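Local structure of PhnH (6JJT) at the interface of chains A and B. The protein catalyses the enantioselective intramolecular hydroalkoxylation that closes a prenylated phenalenone to (2'R)-atrovenetin in the biosynthesis of herqueinone-type phenalenones. Numbering follows the deposited sequence. Chains: chain A/B, PhnH.

The interface of chains A and B. Residues chain A 90-91, 99-101, 116-118; chain B 40-42, 52, 75.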
ATOM      1  N   TYR A  90      11.852  -4.639   3.633  1.00  8.36           N
ATOM      2  CA  TYR A  90      13.083  -4.675   4.405  1.00  7.79           C
ATOM      3  C   TYR A  90      14.210  -4.171   3.528  1.00  8.03           C
ATOM      4  O   TYR A  90      14.078  -4.103   2.312  1.00  8.83           O
ATOM      5  CB  TYR A  90      13.363  -6.054   4.996  1.00  8.77           C
ATOM      6  CG  TYR A  90      13.467  -7.190   4.020  1.00  8.68           C
ATOM      7  CD1 TYR A  90      12.322  -7.929   3.725  1.00 10.29           C
ATOM      8  CD2 TYR A  90      14.677  -7.610   3.469  1.00  9.69           C
ATOM      9  CE1 TYR A  90      12.383  -9.028   2.883  1.00 11.57           C
ATOM     10  CE2 TYR A  90      14.757  -8.704   2.618  1.00 11.04           C
ATOM     11  CZ  TYR A  90      13.598  -9.399   2.344  1.00 11.02           C
ATOM     12  OH  TYR A  90      13.718 -10.488   1.521  1.00 13.66           O
ATOM     13  N   LEU A  91      15.316  -3.840   4.177  1.00  7.39           N
ATOM     14  CA  LEU A  91      16.428  -3.266   3.422  1.00  8.37           C
ATOM     15  C   LEU A  91      17.627  -4.175   3.523  1.00  8.00           C
ATOM     16  O   LEU A  91      17.986  -4.628   4.631  1.00  9.00           O
ATOM     17  CB  LEU A  91      16.729  -1.864   3.937  1.00 10.16           C
ATOM     18  CG  LEU A  91      17.726  -1.142   3.012  1.00 11.73           C
ATOM     19  CD1 LEU A  91      17.234   0.200   2.526  1.00 11.61           C
ATOM     20  CD2 LEU A  91      19.181  -1.170   3.491  1.00 12.49           C
ATOM     21  N   ASN A  99      22.609  -0.102  -0.808  1.00  7.10           N
ATOM     22  CA  ASN A  99      21.374  -0.259  -0.060  1.00  7.23           C
ATOM     23  C   ASN A  99      20.261  -0.590  -1.049  1.00  7.54           C
ATOM     24  O   ASN A  99      20.054   0.120  -2.024  1.00  8.01           O
ATOM     25  CB  ASN A  99      21.033   1.019   0.718  1.00  8.10           C
ATOM     26  CG  ASN A  99      22.086   1.367   1.742  1.00  7.79           C
ATOM     27  OD1 ASN A  99      22.765   0.481   2.284  1.00  9.14           O
ATOM     28  ND2 ASN A  99      22.132   2.626   2.121  1.00  8.40           N
ATOM     29  N   ILE A 100      19.471  -1.636  -0.746  1.00  7.78           N
ATOM     30  CA  ILE A 100      18.426  -2.125  -1.650  1.00  7.41           C
ATOM     31  C   ILE A 100      17.134  -2.341  -0.878  1.00  7.87           C
ATOM     32  O   ILE A 100      17.110  -3.083   0.115  1.00  8.23           O
ATOM     33  CB  ILE A 100      18.883  -3.432  -2.347  1.00  7.90           C
ATOM     34  CG1 ILE A 100      20.256  -3.308  -3.058  1.00  9.88           C
ATOM     35  CG2 ILE A 100      17.780  -3.941  -3.294  1.00  9.08           C
ATOM     36  CD1 ILE A 100      20.842  -4.679  -3.454  1.00 12.20           C
ATOM     37  N   LEU A 101      16.049  -1.699  -1.308  1.00  7.16           N
ATOM     38  CA  LEU A 101      14.753  -2.009  -0.681  1.00  7.13           C
ATOM     39  C   LEU A 101      14.173  -3.253  -1.307  1.00  7.46           C
ATOM     40  O   LEU A 101      14.073  -3.359  -2.525  1.00  7.95           O
ATOM     41  CB  LEU A 101      13.792  -0.836  -0.913  1.00  8.19           C
ATOM     42  CG  LEU A 101      12.389  -1.064  -0.308  1.00  9.27           C
ATOM     43  CD1 LEU A 101      12.464  -1.031   1.220  1.00 10.64           C
ATOM     44  CD2 LEU A 101      11.415  -0.026  -0.789  1.00 10.71           C
ATOM     45  N   ASP A 116      14.258  -2.201  -5.187  1.00  6.85           N
ATOM     46  CA  ASP A 116      14.553  -0.817  -5.606  1.00  7.58           C
ATOM     47  C   ASP A 116      15.905  -0.395  -5.099  1.00  6.77           C
ATOM     48  O   ASP A 116      16.169  -0.429  -3.895  1.00  7.41           O
ATOM     49  CB  ASP A 116      13.507   0.175  -5.077  1.00  8.72           C
ATOM     50  CG  ASP A 116      12.165   0.009  -5.717  1.00 12.43           C
ATOM     51  OD1 ASP A 116      11.364  -0.813  -5.219  1.00 14.65           O
ATOM     52  OD2 ASP A 116      11.920   0.677  -6.743  1.00 14.19           O
ATOM     53  N   THR A 117      16.774   0.077  -6.007  1.00  8.29           N
ATOM     54  CA  THR A 117      18.058   0.642  -5.621  1.00  9.07           C
ATOM     55  C   THR A 117      18.514   1.590  -6.732  1.00 10.06           C
ATOM     56  O   THR A 117      18.322   1.292  -7.904  1.00 11.35           O
ATOM     57  CB  THR A 117      19.112  -0.436  -5.362  1.00  9.48           C
ATOM     58  OG1 THR A 117      20.312   0.204  -4.879  1.00  9.08           O
ATOM     59  CG2 THR A 117      19.487  -1.243  -6.579  1.00 10.41           C
ATOM     60  N   SER A 118      19.238   2.654  -6.387  1.00  9.27           N
ATOM     61  CA  SER A 118      19.914   3.474  -7.397  1.00  9.87           C
ATOM     62  C   SER A 118      21.377   3.076  -7.517  1.00 11.32           C
ATOM     63  O   SER A 118      22.091   3.662  -8.340  1.00 13.51           O
ATOM     64  CB  SER A 118      19.773   4.963  -7.070  1.00 10.61           C
ATOM     65  OG  SER A 118      20.244   5.245  -5.764  1.00 11.42           O
TER
ATOM     66  N   TYR B  40      18.316   4.757   5.930  1.00 10.48           N
ATOM     67  CA  TYR B  40      19.046   4.074   4.867  1.00 10.49           C
ATOM     68  C   TYR B  40      18.499   4.543   3.521  1.00 10.15           C
ATOM     69  O   TYR B  40      17.384   4.184   3.132  1.00 10.03           O
ATOM     70  CB  TYR B  40      18.914   2.556   5.009  1.00 10.96           C
ATOM     71  CG  TYR B  40      19.711   1.995   6.149  1.00 10.89           C
ATOM     72  CD1 TYR B  40      19.212   1.977   7.440  1.00 10.76           C
ATOM     73  CD2 TYR B  40      20.975   1.473   5.915  1.00 11.47           C
ATOM     74  CE1 TYR B  40      19.983   1.462   8.478  1.00 12.48           C
ATOM     75  CE2 TYR B  40      21.753   0.977   6.941  1.00 11.36           C
ATOM     76  CZ  TYR B  40      21.254   0.961   8.206  1.00 12.03           C
ATOM     77  OH  TYR B  40      22.015   0.394   9.210  1.00 13.81           O
ATOM     78  N   ILE B  41      19.282   5.325   2.786  1.00  9.50           N
ATOM     79  CA  ILE B  41      18.882   5.779   1.474  1.00 10.12           C
ATOM     80  C   ILE B  41      19.152   4.653   0.484  1.00  9.92           C
ATOM     81  O   ILE B  41      20.298   4.208   0.325  1.00  9.65           O
ATOM     82  CB  ILE B  41      19.629   7.069   1.077  1.00 11.40           C
ATOM     83  CG1 ILE B  41      19.260   8.215   2.021  1.00 13.69           C
ATOM     84  CG2 ILE B  41      19.334   7.430  -0.364  1.00 12.15           C
ATOM     85  CD1 ILE B  41      20.297   9.330   1.997  1.00 19.34           C
ATOM     86  N   TYR B  42      18.103   4.230  -0.229  1.00  8.60           N
ATOM     87  CA  TYR B  42      18.275   3.157  -1.203  1.00  8.86           C
ATOM     88  C   TYR B  42      18.133   3.653  -2.639  1.00  9.26           C
ATOM     89  O   TYR B  42      18.589   2.987  -3.565  1.00  9.64           O
ATOM     90  CB  TYR B  42      17.299   1.977  -0.982  1.00  8.90           C
ATOM     91  CG  TYR B  42      15.828   2.352  -1.000  1.00  8.65           C
ATOM     92  CD1 TYR B  42      15.169   2.773   0.148  1.00  8.02           C
ATOM     93  CD2 TYR B  42      15.090   2.326  -2.189  1.00  8.72           C
ATOM     94  CE1 TYR B  42      13.818   3.099   0.121  1.00  9.28           C
ATOM     95  CE2 TYR B  42      13.745   2.673  -2.241  1.00  8.50           C
ATOM     96  CZ  TYR B  42      13.152   3.085  -1.085  1.00  8.20           C
ATOM     97  OH  TYR B  42      11.828   3.463  -1.124  1.00 10.94           O
ATOM     98  N   LEU B  52      14.544   4.064   3.858  1.00  8.45           N
ATOM     99  CA  LEU B  52      13.848   3.276   4.860  1.00  8.77           C
ATOM    100  C   LEU B  52      14.447   3.633   6.212  1.00  9.62           C
ATOM    101  O   LEU B  52      15.691   3.747   6.320  1.00 10.07           O
ATOM    102  CB  LEU B  52      14.001   1.776   4.536  1.00  8.69           C
ATOM    103  CG  LEU B  52      13.384   0.792   5.563  1.00  8.61           C
ATOM    104  CD1 LEU B  52      12.837  -0.473   4.892  1.00  9.94           C
ATOM    105  CD2 LEU B  52      14.361   0.400   6.686  1.00 10.70           C
ATOM    106  N   LEU B  75       8.879   4.500   5.341  1.00  9.78           N
ATOM    107  CA  LEU B  75       9.441   4.767   4.023  1.00 10.36           C
ATOM    108  C   LEU B  75       9.228   6.223   3.678  1.00 11.42           C
ATOM    109  O   LEU B  75       8.099   6.718   3.835  1.00 13.33           O
ATOM    110  CB  LEU B  75       8.716   3.897   2.991  1.00 11.32           C
ATOM    111  CG  LEU B  75       8.951   2.390   3.121  1.00 12.99           C
ATOM    112  CD1 LEU B  75       8.216   1.602   2.047  1.00 14.80           C
ATOM    113  CD2 LEU B  75      10.441   2.077   3.022  1.00 15.81           C
TER
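The phenol ring of B:Tyr42 carries the A:Leu101 side chain on one face. A:Leu101 CB sits over the ring centre, 3.6 Å from the centroid, as a CH-pi contact. The backbone N of B:Leu52, from the ring's own chain, lies in plane at an edge. The side chains of A:Leu101 and B:Tyr42 lie side by side and point the same way, so A:Leu101 CD2 follows the ring out to 3.5 Å from the phenol OH of B:Tyr42. A:Asp116 CB meets the ring atom CE2 of B:Tyr42 at 3.8 Å. With CG in the crowded position between backbone N and carbonyl carbon (chi1 57°), the B:Tyr42 ring lies against A:Leu101, whose own CG is anti to its backbone N (chi1 179°). The A:Leu101 and B:Leu52 side chains cross at about a right angle, with their CD1 atoms 3.7 Å apart. A:Leu101 and B:Leu75 reach toward each other tip to tip. A:Leu91 crosses B:Tyr40 obliquely, with CD1 3.8 Å from the tyrosine CB.

Hydrogen bonds to the backbone of the B strand lie to one side of this apolar patch. The side-chain amide ND2 of A:Asn99 donates to the carbonyl O of B:Ile41 at 3.0 Å. The acceptor lies in the amide plane, but the donor stands above the carbonyl plane. The backbone N of A:Ser118 donates to the carbonyl O of B:Tyr42 at 2.9 Å, within the carbonyl plane. On the A side, A:Thr117 OG1 donates to A:Asn99 O at 2.9 Å and ties the loop to strand 99-107.

The patch joins strand 26-44 of B to strands and a loop of A. Its twin recurs with the chains exchanged. Together they form part of a two-fold subunit interface in the homotetramer.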